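Local coordinates for glycosyl hydrolase, family 31/fibronectin type III domain protein (Clostridium perfringens, PDB 4LKS) that binds galactose as a calcium-carrying beta-sandwich carbohydrate-binding module, which probably helps its parent family 31 glycoside hydrolase to engage galactose-containing glycans, at residues Ala28-Ser33 with Pro63-Ile68; Lys96-Leu101 with Arg142-Lys147; Glu34-Tyr39 with Ser54-Ala59. All coordinates share one frame; numbering follows the deposited sequence.

Contact 1: Ala28-Ser33 with Pro63-Ile68; sequences AIYATS and PVSITI
T67 and Y30 share a nearly straight backbone hydrogen bond, T67 N to Y30 O at 2.8 Å with an N-H...O angle of 171°, in the antiparallel pairing of 28-31 with 64-68. The carbonyl of T67 is used as well: I29 N reaches T67 O at 2.9 Å. I29 and Y30 therefore both answer to T67, and the register slips by one residue between the A28-I68 pair and the Y30-T67 pair, which makes a beta bulge. Past the end of the first strand, T32 continues the pairing with its side chain. T32 N donates to S65 O at 3.0 Å, while T32 OG1 accepts S65 N at 2.8 Å, in the role a strand carbonyl would otherwise fill. A chi1 of -52° puts OG1 beside the backbone N and anti to the carbonyl carbon, next to the N that donates to S65 O.

Packing surrounds these bonds. T32 OG1 also lies against V64 CB, and the two side chains cross at about a right angle. On the face that carries Y30 and T67, the methyl CG2 of T67 rests on I29 CG1 at 3.9 Å. On the other face, chi2 of I68 (-51°) turns CD1 toward A28, 3.9 Å from A28 CB. A31 CB lies 4.3 Å from I66 CG1. This apolar face is turned to the sandwich interior, where W52 covers A31, V64 and I66, and L162 and F164 meet I68.

The chemistry implies a sheet edge whose hydrogen bonding outlasts its regular strand: the bulge absorbs an extra residue at one end, and a threonine hydroxyl prolongs the pairing at the other.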
ATOM      1  N   ALA A  28       8.849   3.493   5.958  1.00  9.81           N
ATOM      2  CA  ALA A  28       8.722   3.923   4.566  1.00  9.14           C
ATOM      3  C   ALA A  28      10.003   4.645   4.170  1.00 11.91           C
ATOM      4  O   ALA A  28      10.328   5.696   4.732  1.00 13.40           O
ATOM      5  CB  ALA A  28       7.511   4.831   4.376  1.00  9.45           C
ATOM      6  N   ILE A  29      10.731   4.089   3.210  1.00  9.51           N
ATOM      7  CA  ILE A  29      12.030   4.658   2.861  1.00 12.28           C
ATOM      8  C   ILE A  29      12.037   5.415   1.543  1.00 14.11           C
ATOM      9  O   ILE A  29      12.975   6.160   1.260  1.00 14.18           O
ATOM     10  CB  ILE A  29      13.150   3.598   2.858  1.00 11.07           C
ATOM     11  CG1 ILE A  29      12.878   2.515   1.813  1.00 11.83           C
ATOM     12  CG2 ILE A  29      13.334   3.003   4.250  1.00 13.00           C
ATOM     13  CD1 ILE A  29      14.121   1.715   1.463  1.00 13.02           C
ATOM     14  N   TYR A  30      10.991   5.248   0.742  1.00 11.02           N
ATOM     15  CA  TYR A  30      10.909   5.932  -0.545  1.00 10.25           C
ATOM     16  C   TYR A  30       9.475   5.983  -1.050  1.00 13.65           C
ATOM     17  O   TYR A  30       8.695   5.065  -0.817  1.00 11.55           O
ATOM     18  CB  TYR A  30      11.792   5.212  -1.576  1.00 14.89           C
ATOM     19  CG  TYR A  30      11.635   5.727  -2.982  1.00 21.21           C
ATOM     20  CD1 TYR A  30      12.382   6.802  -3.445  1.00 34.02           C
ATOM     21  CD2 TYR A  30      10.730   5.138  -3.851  1.00 20.18           C
ATOM     22  CE1 TYR A  30      12.220   7.270  -4.740  1.00 32.76           C
ATOM     23  CE2 TYR A  30      10.558   5.598  -5.132  1.00 34.18           C
ATOM     24  CZ  TYR A  30      11.306   6.656  -5.575  1.00 29.72           C
ATOM     25  OH  TYR A  30      11.130   7.104  -6.863  1.00 38.22           O
ATOM     26  N   ALA A  31       9.128   7.056  -1.748  1.00 10.88           N
ATOM     27  CA  ALA A  31       7.917   7.094  -2.543  1.00 11.43           C
ATOM     28  C   ALA A  31       8.166   7.970  -3.754  1.00 12.32           C
ATOM     29  O   ALA A  31       8.999   8.877  -3.707  1.00 12.87           O
ATOM     30  CB  ALA A  31       6.740   7.630  -1.734  1.00 11.93           C
ATOM     31  N   THR A  32       7.436   7.704  -4.828  1.00 10.80           N
ATOM     32  CA  THR A  32       7.619   8.451  -6.072  1.00 11.80           C
ATOM     33  C   THR A  32       7.434   9.944  -5.828  1.00 12.88           C
ATOM     34  O   THR A  32       8.204  10.781  -6.328  1.00 14.34           O
ATOM     35  CB  THR A  32       6.606   8.009  -7.106  1.00 11.83           C
ATOM     36  OG1 THR A  32       6.642   6.580  -7.238  1.00 12.47           O
ATOM     37  CG2 THR A  32       6.914   8.652  -8.446  1.00 13.94           C
ATOM     38  N   SER A  33       6.409  10.272  -5.053  1.00 10.41           N
ATOM     39  CA  SER A  33       6.135  11.653  -4.703  1.00 12.88           C
ATOM     40  C   SER A  33       5.265  11.686  -3.460  1.00 12.98           C
ATOM     41  O   SER A  33       4.722  10.652  -3.045  1.00 11.50           O
ATOM     42  CB  SER A  33       5.459  12.378  -5.863  1.00 12.79           C
ATOM     43  OG  SER A  33       4.213  11.804  -6.202  1.00 12.17           O
ATOM     44  N   PRO A  63       2.200   5.370 -13.109  1.00 12.17           N
ATOM     45  CA  PRO A  63       2.230   4.717 -11.786  1.00 11.55           C
ATOM     46  C   PRO A  63       3.024   5.487 -10.742  1.00 11.70           C
ATOM     47  O   PRO A  63       3.904   6.283 -11.072  1.00 12.52           O
ATOM     48  CB  PRO A  63       2.938   3.393 -12.073  1.00 11.41           C
ATOM     49  CG  PRO A  63       3.837   3.716 -13.256  1.00 14.48           C
ATOM     50  CD  PRO A  63       3.023   4.644 -14.097  1.00 14.48           C
ATOM     51  N   VAL A  64       2.696   5.247  -9.474  1.00 11.64           N
ATOM     52  CA  VAL A  64       3.517   5.714  -8.369  1.00 10.88           C
ATOM     53  C   VAL A  64       3.713   4.547  -7.418  1.00 11.23           C
ATOM     54  O   VAL A  64       2.920   3.607  -7.409  1.00 11.17           O
ATOM     55  CB  VAL A  64       2.890   6.917  -7.610  1.00 11.18           C
ATOM     56  CG1 VAL A  64       2.757   8.135  -8.525  1.00 12.72           C
ATOM     57  CG2 VAL A  64       1.541   6.541  -6.991  1.00 13.42           C
ATOM     58  N   SER A  65       4.769   4.605  -6.627  1.00  8.89           N
ATOM     59  CA  SER A  65       5.048   3.506  -5.724  0.68  9.13           C
ATOM     60  C   SER A  65       5.577   4.005  -4.389  1.00  8.79           C
ATOM     61  O   SER A  65       6.011   5.169  -4.236  1.00 10.54           O
ATOM     62  CB  SER A  65       6.032   2.519  -6.361  0.68 12.79           C
ATOM     63  OG  SER A  65       7.340   3.049  -6.352  0.68 11.16           O
ATOM     64  N   ILE A  66       5.510   3.116  -3.415  1.00  8.72           N
ATOM     65  CA  ILE A  66       6.042   3.377  -2.091  1.00  9.64           C
ATOM     66  C   ILE A  66       6.816   2.131  -1.667  1.00  8.66           C
ATOM     67  O   ILE A  66       6.363   1.006  -1.894  1.00  8.25           O
ATOM     68  CB  ILE A  66       4.922   3.744  -1.079  1.00 10.00           C
ATOM     69  CG1 ILE A  66       5.519   4.024   0.297  1.00  9.70           C
ATOM     70  CG2 ILE A  66       3.834   2.656  -1.008  1.00 10.81           C
ATOM     71  CD1 ILE A  66       4.530   4.652   1.264  1.00 10.01           C
ATOM     72  N   THR A  67       7.988   2.325  -1.072  1.00  7.90           N
ATOM     73  CA  THR A  67       8.806   1.205  -0.612  1.00  8.96           C
ATOM     74  C   THR A  67       8.879   1.192   0.908  1.00  9.91           C
ATOM     75  O   THR A  67       9.244   2.199   1.534  1.00 10.35           O
ATOM     76  CB  THR A  67      10.232   1.262  -1.160  1.00 11.99           C
ATOM     77  OG1 THR A  67      10.194   1.211  -2.590  1.00 12.16           O
ATOM     78  CG2 THR A  67      11.052   0.083  -0.622  1.00 11.35           C
ATOM     79  N   ILE A  68       8.498   0.055   1.486  1.00  8.47           N
ATOM     80  CA  ILE A  68       8.560  -0.179   2.923  1.00  8.90           C
ATOM     81  C   ILE A  68       9.728  -1.102   3.247  1.00  9.17           C
ATOM     82  O   ILE A  68       9.886  -2.179   2.638  1.00 10.41           O
ATOM     83  CB  ILE A  68       7.267  -0.842   3.438  1.00  8.94           C
ATOM     84  CG1 ILE A  68       6.020  -0.067   2.975  1.00  7.36           C
ATOM     85  CG2 ILE A  68       7.317  -1.023   4.973  1.00  9.38           C
ATOM     86  CD1 ILE A  68       6.027   1.448   3.251  1.00  9.68           C
TER

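Contact 2: Lys96-Leu101 with Arg142-Lys147; sequences KIETSL and RFTALK
R142 and E98 face each other as a hydrogen-bonded antiparallel pair in the five-stranded sheet of the F5/8 type C (discoidin-like) beta-sandwich, and their side chains run side by side in the same direction. The R142 chain keeps E98 OE1 as a neighbour for most of its length. R142 CB is 4.1 Å from E98 OE1, and CG and CD each come to 3.9 Å from it. A bend at chi3 (66°) then sets R142 NE in position to donate to E98 OE1 at 2.9 Å. Farther out, R142 NH2 takes the other oxygen, E98 OE2, at 3.0 Å. The result is a side-on, two-nitrogen salt bridge in which both acceptors lie close to the guanidinium plane. The carboxylate is turned 42° from that plane: NE meets E98 OE1 from above the carboxylate plane, and NH2 comes to OE2 on its syn side but also tilted out of that plane. W106 adds a cation-pi contact to the same guanidinium.

Beneath the side chains, E98 N donates to R142 O and R142 N to E98 O. Beside the salt bridge a water is hydrogen-bonded to E98 OE1, to R142 O and, at 2.6 Å, to T144 OG1.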
ATOM      1  N   LYS A  96       0.671  -3.470  -7.968  1.00  8.67           N
ATOM      2  CA  LYS A  96       1.735  -4.444  -8.152  1.00  9.64           C
ATOM      3  C   LYS A  96       2.521  -4.520  -6.850  1.00  8.83           C
ATOM      4  O   LYS A  96       2.683  -3.511  -6.139  1.00  8.88           O
ATOM      5  CB  LYS A  96       2.653  -4.053  -9.323  1.00 11.01           C
ATOM      6  CG  LYS A  96       3.836  -5.004  -9.527  1.00 12.53           C
ATOM      7  CD  LYS A  96       4.583  -4.713 -10.822  1.00 14.27           C
ATOM      8  CE  LYS A  96       5.332  -3.400 -10.763  1.00 16.33           C
ATOM      9  NZ  LYS A  96       6.160  -3.245 -12.009  1.00 16.94           N
ATOM     10  N   ILE A  97       2.966  -5.733  -6.527  1.00  8.84           N
ATOM     11  CA  ILE A  97       3.818  -5.956  -5.369  0.62  7.96           C
ATOM     12  C   ILE A  97       5.144  -6.544  -5.824  1.00  8.37           C
ATOM     13  O   ILE A  97       5.183  -7.523  -6.581  1.00  9.36           O
ATOM     14  CB  ILE A  97       3.167  -6.915  -4.365  0.62  7.58           C
ATOM     15  CG1 ILE A  97       1.939  -6.259  -3.738  0.62 11.20           C
ATOM     16  CG2 ILE A  97       4.169  -7.301  -3.271  0.62  9.08           C
ATOM     17  CD1 ILE A  97       1.071  -7.204  -2.964  0.62  8.91           C
ATOM     18  N   GLU A  98       6.235  -5.935  -5.364  1.00  8.07           N
ATOM     19  CA  GLU A  98       7.581  -6.461  -5.597  1.00  9.33           C
ATOM     20  C   GLU A  98       8.260  -6.564  -4.243  1.00  8.08           C
ATOM     21  O   GLU A  98       7.967  -5.779  -3.350  1.00  9.25           O
ATOM     22  CB  GLU A  98       8.398  -5.498  -6.454  1.00  9.56           C
ATOM     23  CG  GLU A  98       7.921  -5.336  -7.868  1.00  8.51           C
ATOM     24  CD  GLU A  98       8.529  -4.100  -8.493  1.00 11.83           C
ATOM     25  OE1 GLU A  98       8.029  -2.983  -8.219  1.00 11.91           O
ATOM     26  OE2 GLU A  98       9.542  -4.231  -9.206  1.00 12.86           O
ATOM     27  N   THR A  99       9.179  -7.511  -4.085  1.00  9.32           N
ATOM     28  CA  THR A  99       9.937  -7.582  -2.840  1.00  9.34           C
ATOM     29  C   THR A  99      11.415  -7.722  -3.128  1.00  9.17           C
ATOM     30  O   THR A  99      11.813  -8.122  -4.223  1.00 10.79           O
ATOM     31  CB  THR A  99       9.490  -8.740  -1.920  1.00  8.92           C
ATOM     32  OG1 THR A  99       9.610  -9.986  -2.608  1.00 10.66           O
ATOM     33  CG2 THR A  99       8.046  -8.559  -1.461  1.00  8.78           C
ATOM     34  N   SER A 100      12.233  -7.413  -2.134  1.00  7.64           N
ATOM     35  CA  SER A 100      13.669  -7.621  -2.271  1.00  8.77           C
ATOM     36  C   SER A 100      14.344  -7.794  -0.927  1.00  9.77           C
ATOM     37  O   SER A 100      13.756  -7.498   0.123  1.00  9.45           O
ATOM     38  CB  SER A 100      14.314  -6.473  -3.048  1.00 11.36           C
ATOM     39  OG  SER A 100      14.297  -5.288  -2.296  1.00 12.26           O
ATOM     40  N   LEU A 101      15.577  -8.290  -0.966  1.00 10.35           N
ATOM     41  CA  LEU A 101      16.391  -8.379   0.229  1.00 11.57           C
ATOM     42  C   LEU A 101      17.309  -7.177   0.375  1.00 12.09           C
ATOM     43  O   LEU A 101      17.876  -6.965   1.451  1.00 14.53           O
ATOM     44  CB  LEU A 101      17.218  -9.663   0.191  1.00 11.53           C
ATOM     45  CG  LEU A 101      16.384 -10.943   0.231  1.00 15.21           C
ATOM     46  CD1 LEU A 101      17.206 -12.145  -0.202  1.00 23.07           C
ATOM     47  CD2 LEU A 101      15.821 -11.164   1.624  1.00 17.17           C
ATOM     48  N   ARG A 142       7.915  -3.120  -2.332  1.00  8.41           N
ATOM     49  CA  ARG A 142       7.497  -1.984  -3.137  1.00  8.44           C
ATOM     50  C   ARG A 142       6.069  -2.204  -3.630  1.00  7.94           C
ATOM     51  O   ARG A 142       5.765  -3.181  -4.325  1.00  8.01           O
ATOM     52  CB  ARG A 142       8.463  -1.760  -4.302  1.00  9.81           C
ATOM     53  CG  ARG A 142       8.113  -0.541  -5.157  1.00  8.36           C
ATOM     54  CD  ARG A 142       9.299  -0.044  -5.972  1.00  8.87           C
ATOM     55  NE  ARG A 142       9.723  -1.000  -7.000  1.00  9.44           N
ATOM     56  CZ  ARG A 142      10.896  -0.941  -7.630  1.00 10.14           C
ATOM     57  NH1 ARG A 142      11.766   0.015  -7.333  1.00 11.90           N
ATOM     58  NH2 ARG A 142      11.199  -1.842  -8.558  1.00  9.20           N
ATOM     59  N   PHE A 143       5.200  -1.278  -3.238  1.00  8.96           N
ATOM     60  CA  PHE A 143       3.779  -1.319  -3.567  1.00  9.48           C
ATOM     61  C   PHE A 143       3.504  -0.237  -4.604  1.00  8.23           C
ATOM     62  O   PHE A 143       3.718   0.949  -4.340  1.00  9.21           O
ATOM     63  CB  PHE A 143       2.956  -1.083  -2.293  1.00  9.23           C
ATOM     64  CG  PHE A 143       1.459  -1.108  -2.505  1.00  6.91           C
ATOM     65  CD1 PHE A 143       0.768  -2.308  -2.558  1.00 10.17           C
ATOM     66  CD2 PHE A 143       0.744   0.073  -2.640  1.00 11.90           C
ATOM     67  CE1 PHE A 143      -0.620  -2.330  -2.753  1.00 11.60           C
ATOM     68  CE2 PHE A 143      -0.635   0.054  -2.827  1.00 13.13           C
ATOM     69  CZ  PHE A 143      -1.314  -1.145  -2.874  1.00 11.98           C
ATOM     70  N   THR A 144       3.056  -0.649  -5.788  1.00  9.40           N
ATOM     71  CA  THR A 144       2.847   0.263  -6.909  1.00  8.37           C
ATOM     72  C   THR A 144       1.375   0.391  -7.208  1.00  8.12           C
ATOM     73  O   THR A 144       0.682  -0.604  -7.325  1.00  8.80           O
ATOM     74  CB  THR A 144       3.559  -0.253  -8.164  1.00  9.54           C
ATOM     75  OG1 THR A 144       4.960  -0.352  -7.895  1.00 11.20           O
ATOM     76  CG2 THR A 144       3.328   0.699  -9.342  1.00 12.90           C
ATOM     77  N   ALA A 145       0.908   1.634  -7.316  1.00  8.21           N
ATOM     78  CA  ALA A 145      -0.464   1.927  -7.693  1.00  8.87           C
ATOM     79  C   ALA A 145      -0.516   2.099  -9.206  1.00 12.09           C
ATOM     80  O   ALA A 145       0.138   2.988  -9.751  1.00 11.65           O
ATOM     81  CB  ALA A 145      -0.937   3.191  -7.002  1.00  9.61           C
ATOM     82  N   LEU A 146      -1.309   1.260  -9.868  1.00 10.08           N
ATOM     83  CA  LEU A 146      -1.405   1.243 -11.331  1.00 11.51           C
ATOM     84  C   LEU A 146      -2.675   1.935 -11.816  1.00 12.61           C
ATOM     85  O   LEU A 146      -2.695   2.533 -12.900  1.00 15.57           O
ATOM     86  CB  LEU A 146      -1.382  -0.203 -11.847  1.00 10.87           C
ATOM     87  CG  LEU A 146      -0.137  -1.016 -11.496  1.00 13.32           C
ATOM     88  CD1 LEU A 146      -0.340  -2.484 -11.877  1.00 18.89           C
ATOM     89  CD2 LEU A 146       1.096  -0.451 -12.176  1.00 14.82           C
ATOM     90  N   LYS A 147      -3.735   1.839 -11.022  1.00 11.52           N
ATOM     91  CA  LYS A 147      -4.991   2.523 -11.294  1.00  9.82           C
ATOM     92  C   LYS A 147      -5.533   2.995  -9.956  1.00 12.14           C
ATOM     93  O   LYS A 147      -5.377   2.300  -8.936  1.00 11.98           O
ATOM     94  CB  LYS A 147      -6.004   1.576 -11.940  1.00 11.74           C
ATOM     95  CG  LYS A 147      -5.656   1.132 -13.359  1.00 15.09           C
ATOM     96  CD  LYS A 147      -6.714   0.190 -13.897  1.00 16.09           C
ATOM     97  CE  LYS A 147      -6.406  -0.192 -15.338  1.00 23.62           C
ATOM     98  NZ  LYS A 147      -7.393  -1.171 -15.863  1.00 34.81           N
TER
HETATM   99  O   HOH W   1       5.553  -2.771  -7.130  1.00 10.10           O

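Contact 3: Glu34-Tyr39 with Ser54-Ala59; sequences EADRDY and SAYQAA. With GAL (beta-D-galactopyranose), chain D.
Y56 OH donates to D36 OD2 at 2.7 Å, meeting the syn lone pair of the carboxylate. The two side chains cross at about a right angle, with carboxylate and ring planes 69° apart, and OD2 lies in the plane of the ring at its edge. The bond thus holds the phenol at its tip and leaves the ring faces to other partners. D36 is presented by a type II' beta turn from A35 to D38, closed by D38 N to A35 O at 2.9 Å.

One residue earlier, A35 directs its methyl at the second loop. A35 CB touches Y56 CE2 at 3.5 Å and CD2 at 3.7 Å, obliquely to the ring, and is equally near the carbonyl oxygen of S54. Backbone bonds join A35 and D38 to H53, and the hydroxyl S33 OG accepts from A55 N; together they tie the loops at their base, while S54 OG is held by A157 N.

The galactose lies on the side of the ring opposite A35. Its C5 sits 3.6 Å above the ring plane, over the centre, and C6 comes to 3.5 Å from Y56 CD1; C4 lies near CD2. The tyrosine reaches this place with CG between the backbone N and the carbonyl carbon (chi1 55°). The carboxylate bound to its hydroxyl would probably enrich the ring in electrons, which should help a CH-pi contact with the sugar.

H53, whose ring meets that of Y56, hydrogen-bonds the galactose, as do R84 and N89, and Y156 completes the pocket. An aromatic platform under the C-H groups of a galactose, with polar side chains gripping its hydroxyls, is the usual design of a galactose site in a family 32 carbohydrate-binding module.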
ATOM      1  N   GLU A  34       5.144  12.872  -2.870  1.00 13.42           N
ATOM      2  CA  GLU A  34       4.353  13.090  -1.668  1.00 12.64           C
ATOM      3  C   GLU A  34       3.701  14.462  -1.802  1.00 16.92           C
ATOM      4  O   GLU A  34       4.324  15.401  -2.294  1.00 25.21           O
ATOM      5  CB  GLU A  34       5.246  13.063  -0.424  1.00 12.83           C
ATOM      6  CG  GLU A  34       5.954  11.732  -0.164  1.00 14.76           C
ATOM      7  CD  GLU A  34       7.132  11.884   0.773  1.00 18.38           C
ATOM      8  OE1 GLU A  34       8.182  12.401   0.330  1.00 24.76           O
ATOM      9  OE2 GLU A  34       7.013  11.511   1.958  1.00 12.92           O
ATOM     10  N   ALA A  35       2.448  14.572  -1.378  1.00 11.72           N
ATOM     11  CA  ALA A  35       1.723  15.840  -1.427  1.00 14.11           C
ATOM     12  C   ALA A  35       1.478  16.362  -0.028  1.00 20.11           C
ATOM     13  O   ALA A  35       1.273  15.580   0.899  1.00 14.14           O
ATOM     14  CB  ALA A  35       0.401  15.661  -2.122  1.00 14.14           C
ATOM     15  N   ASP A  36       1.476  17.684   0.113  1.00 16.25           N
ATOM     16  CA  ASP A  36       1.009  18.321   1.342  1.00 13.53           C
ATOM     17  C   ASP A  36       1.789  17.796   2.549  1.00 12.60           C
ATOM     18  O   ASP A  36       3.019  17.764   2.511  1.00 16.48           O
ATOM     19  CB  ASP A  36      -0.499  18.110   1.481  1.00 16.41           C
ATOM     20  CG  ASP A  36      -1.264  18.598   0.267  1.00 19.95           C
ATOM     21  OD1 ASP A  36      -0.815  19.591  -0.348  1.00 22.02           O
ATOM     22  OD2 ASP A  36      -2.309  18.005  -0.069  1.00 20.78           O
ATOM     23  N   ARG A  37       1.093  17.374   3.606  1.00 14.30           N
ATOM     24  CA  ARG A  37       1.778  16.733   4.735  1.00 14.22           C
ATOM     25  C   ARG A  37       1.493  15.235   4.773  1.00 10.78           C
ATOM     26  O   ARG A  37       1.658  14.575   5.802  1.00 13.20           O
ATOM     27  CB  ARG A  37       1.413  17.388   6.068  1.00 17.24           C
ATOM     28  CG  ARG A  37       1.799  18.854   6.136  1.00 21.32           C
ATOM     29  CD  ARG A  37       1.531  19.436   7.516  1.00 19.55           C
ATOM     30  NE  ARG A  37       1.541  20.897   7.478  1.00 23.08           N
ATOM     31  CZ  ARG A  37       0.499  21.629   7.098  1.00 21.75           C
ATOM     32  NH1 ARG A  37      -0.637  21.041   6.747  1.00 25.49           N
ATOM     33  NH2 ARG A  37       0.585  22.954   7.085  1.00 28.40           N
ATOM     34  N   ASP A  38       1.095  14.708   3.621  1.00 11.32           N
ATOM     35  CA  ASP A  38       0.740  13.299   3.504  1.00 13.75           C
ATOM     36  C   ASP A  38       1.958  12.464   3.129  1.00  9.53           C
ATOM     37  O   ASP A  38       2.043  11.869   2.040  1.00 11.13           O
ATOM     38  CB  ASP A  38      -0.415  13.137   2.523  1.00 13.52           C
ATOM     39  CG  ASP A  38      -1.680  13.822   3.007  1.00 12.85           C
ATOM     40  OD1 ASP A  38      -1.813  14.053   4.232  1.00 12.99           O
ATOM     41  OD2 ASP A  38      -2.547  14.118   2.166  1.00 13.94           O
ATOM     42  N   TYR A  39       2.896  12.408   4.068  1.00  9.06           N
ATOM     43  CA  TYR A  39       4.212  11.835   3.840  1.00  9.38           C
ATOM     44  C   TYR A  39       4.178  10.313   3.761  1.00 10.17           C
ATOM     45  O   TYR A  39       3.260   9.669   4.278  1.00 10.91           O
ATOM     46  CB  TYR A  39       5.172  12.272   4.950  1.00 12.16           C
ATOM     47  CG  TYR A  39       5.239  13.772   5.127  1.00 16.46           C
ATOM     48  CD1 TYR A  39       5.614  14.592   4.075  1.00 19.03           C
ATOM     49  CD2 TYR A  39       4.935  14.357   6.348  1.00 19.44           C
ATOM     50  CE1 TYR A  39       5.675  15.972   4.230  1.00 18.48           C
ATOM     51  CE2 TYR A  39       4.997  15.732   6.511  1.00 23.25           C
ATOM     52  CZ  TYR A  39       5.367  16.526   5.444  1.00 24.33           C
ATOM     53  OH  TYR A  39       5.436  17.895   5.584  1.00 28.50           O
ATOM     54  N   SER A  54       0.301  10.740  -3.073  1.00 10.92           N
ATOM     55  CA  SER A  54       1.262  11.143  -4.089  1.00 11.41           C
ATOM     56  C   SER A  54       0.881  12.527  -4.627  1.00 13.58           C
ATOM     57  O   SER A  54      -0.217  13.034  -4.357  1.00 12.74           O
ATOM     58  CB  SER A  54       1.355  10.085  -5.211  1.00 10.40           C
ATOM     59  OG  SER A  54       0.156   9.962  -5.957  1.00 10.91           O
ATOM     60  N   ALA A  55       1.792  13.136  -5.375  1.00 14.09           N
ATOM     61  CA  ALA A  55       1.569  14.491  -5.892  1.00 14.47           C
ATOM     62  C   ALA A  55       0.394  14.531  -6.863  1.00 13.47           C
ATOM     63  O   ALA A  55       0.120  13.556  -7.564  1.00 17.15           O
ATOM     64  CB  ALA A  55       2.838  15.028  -6.540  1.00 14.97           C
ATOM     65  N   TYR A  56      -0.312  15.663  -6.908  1.00 13.71           N
ATOM     66  CA  TYR A  56      -1.535  15.744  -7.701  1.00 14.01           C
ATOM     67  C   TYR A  56      -1.638  17.017  -8.534  1.00 21.94           C
ATOM     68  O   TYR A  56      -2.738  17.484  -8.840  1.00 23.17           O
ATOM     69  CB  TYR A  56      -2.784  15.565  -6.829  1.00 15.89           C
ATOM     70  CG  TYR A  56      -2.913  16.504  -5.649  1.00 18.08           C
ATOM     71  CD1 TYR A  56      -3.509  17.752  -5.785  1.00 18.78           C
ATOM     72  CD2 TYR A  56      -2.478  16.122  -4.390  1.00 15.51           C
ATOM     73  CE1 TYR A  56      -3.649  18.598  -4.701  1.00 21.69           C
ATOM     74  CE2 TYR A  56      -2.609  16.954  -3.306  1.00 18.03           C
ATOM     75  CZ  TYR A  56      -3.188  18.194  -3.463  1.00 18.68           C
ATOM     76  OH  TYR A  56      -3.316  19.014  -2.366  1.00 20.25           O
ATOM     77  N   GLN A  57      -0.488  17.555  -8.912  1.00 16.86           N
ATOM     78  CA  GLN A  57      -0.464  18.650  -9.872  1.00 22.71           C
ATOM     79  C   GLN A  57      -0.838  18.133 -11.256  1.00 21.93           C
ATOM     80  O   GLN A  57      -0.807  16.930 -11.498  1.00 27.45           O
ATOM     81  CB  GLN A  57       0.899  19.335  -9.873  1.00 21.69           C
ATOM     82  CG  GLN A  57       1.206  20.010  -8.546  1.00 28.19           C
ATOM     83  CD  GLN A  57       0.011  20.776  -8.002  1.00 44.68           C
ATOM     84  OE1 GLN A  57      -0.568  21.621  -8.688  1.00 43.46           O
ATOM     85  NE2 GLN A  57      -0.375  20.471  -6.767  1.00 31.37           N
ATOM     86  N   ALA A  58      -1.201  19.043 -12.157  1.00 22.71           N
ATOM     87  CA  ALA A  58      -1.741  18.667 -13.460  1.00 21.04           C
ATOM     88  C   ALA A  58      -0.863  17.675 -14.225  1.00 21.40           C
ATOM     89  O   ALA A  58      -1.371  16.793 -14.919  1.00 30.08           O
ATOM     90  CB  ALA A  58      -1.999  19.910 -14.297  1.00 29.58           C
ATOM     91  N   ALA A  59       0.450  17.817 -14.082  1.00 23.25           N
ATOM     92  CA  ALA A  59       1.395  16.971 -14.803  1.00 22.09           C
ATOM     93  C   ALA A  59       1.640  15.613 -14.144  1.00 29.01           C
ATOM     94  O   ALA A  59       2.194  14.709 -14.773  1.00 25.12           O
ATOM     95  CB  ALA A  59       2.711  17.703 -14.992  1.00 31.25           C
TER
HETATM   96  C1  GAL D 202      -8.170  17.268  -2.274  1.00 39.53           C
HETATM   97  C2  GAL D 202      -7.611  16.352  -1.168  1.00 29.99           C
HETATM   98  C3  GAL D 202      -6.130  16.086  -1.391  1.00 25.64           C
HETATM   99  C4  GAL D 202      -5.929  15.484  -2.792  1.00 21.98           C
HETATM  100  C5  GAL D 202      -6.499  16.437  -3.821  1.00 23.07           C
HETATM  101  C6  GAL D 202      -6.459  15.894  -5.251  1.00 27.58           C
HETATM  102  O1  GAL D 202      -9.558  17.419  -2.144  1.00 43.90           O
HETATM  103  O2  GAL D 202      -7.749  16.923   0.139  1.00 29.57           O
HETATM  104  O3  GAL D 202      -5.641  15.150  -0.434  1.00 20.30           O
HETATM  105  O4  GAL D 202      -6.623  14.241  -2.888  1.00 19.41           O
HETATM  106  O5  GAL D 202      -7.899  16.702  -3.557  1.00 26.40           O
HETATM  107  O6  GAL D 202      -6.946  16.853  -6.184  1.00 31.63           O

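Overall arrangement
Contacts 1 and 2 belong to one sheet, in which strands 64-70 and 140-148 are neighbours: V64 O meets A145 N at 2.8 Å and I66 O meets F143 N at 2.9 Å, and the two centres are about 9 Å apart. Contact 3 joins the loops on either side of strand 52-53, a strand of the opposing sheet, in the connection between the two strands of contact 1. Its centre is about 12 Å from that of contact 1, and S33 OG lies 2.9 Å from A55 N, a probable hydrogen bond. Contact 2 does not touch contact 3, their nearest atoms being about 7 Å apart. Contact 3 alone supplies a pocket residue, Y56; the V64 side chain stays about 12 Å from the galactose.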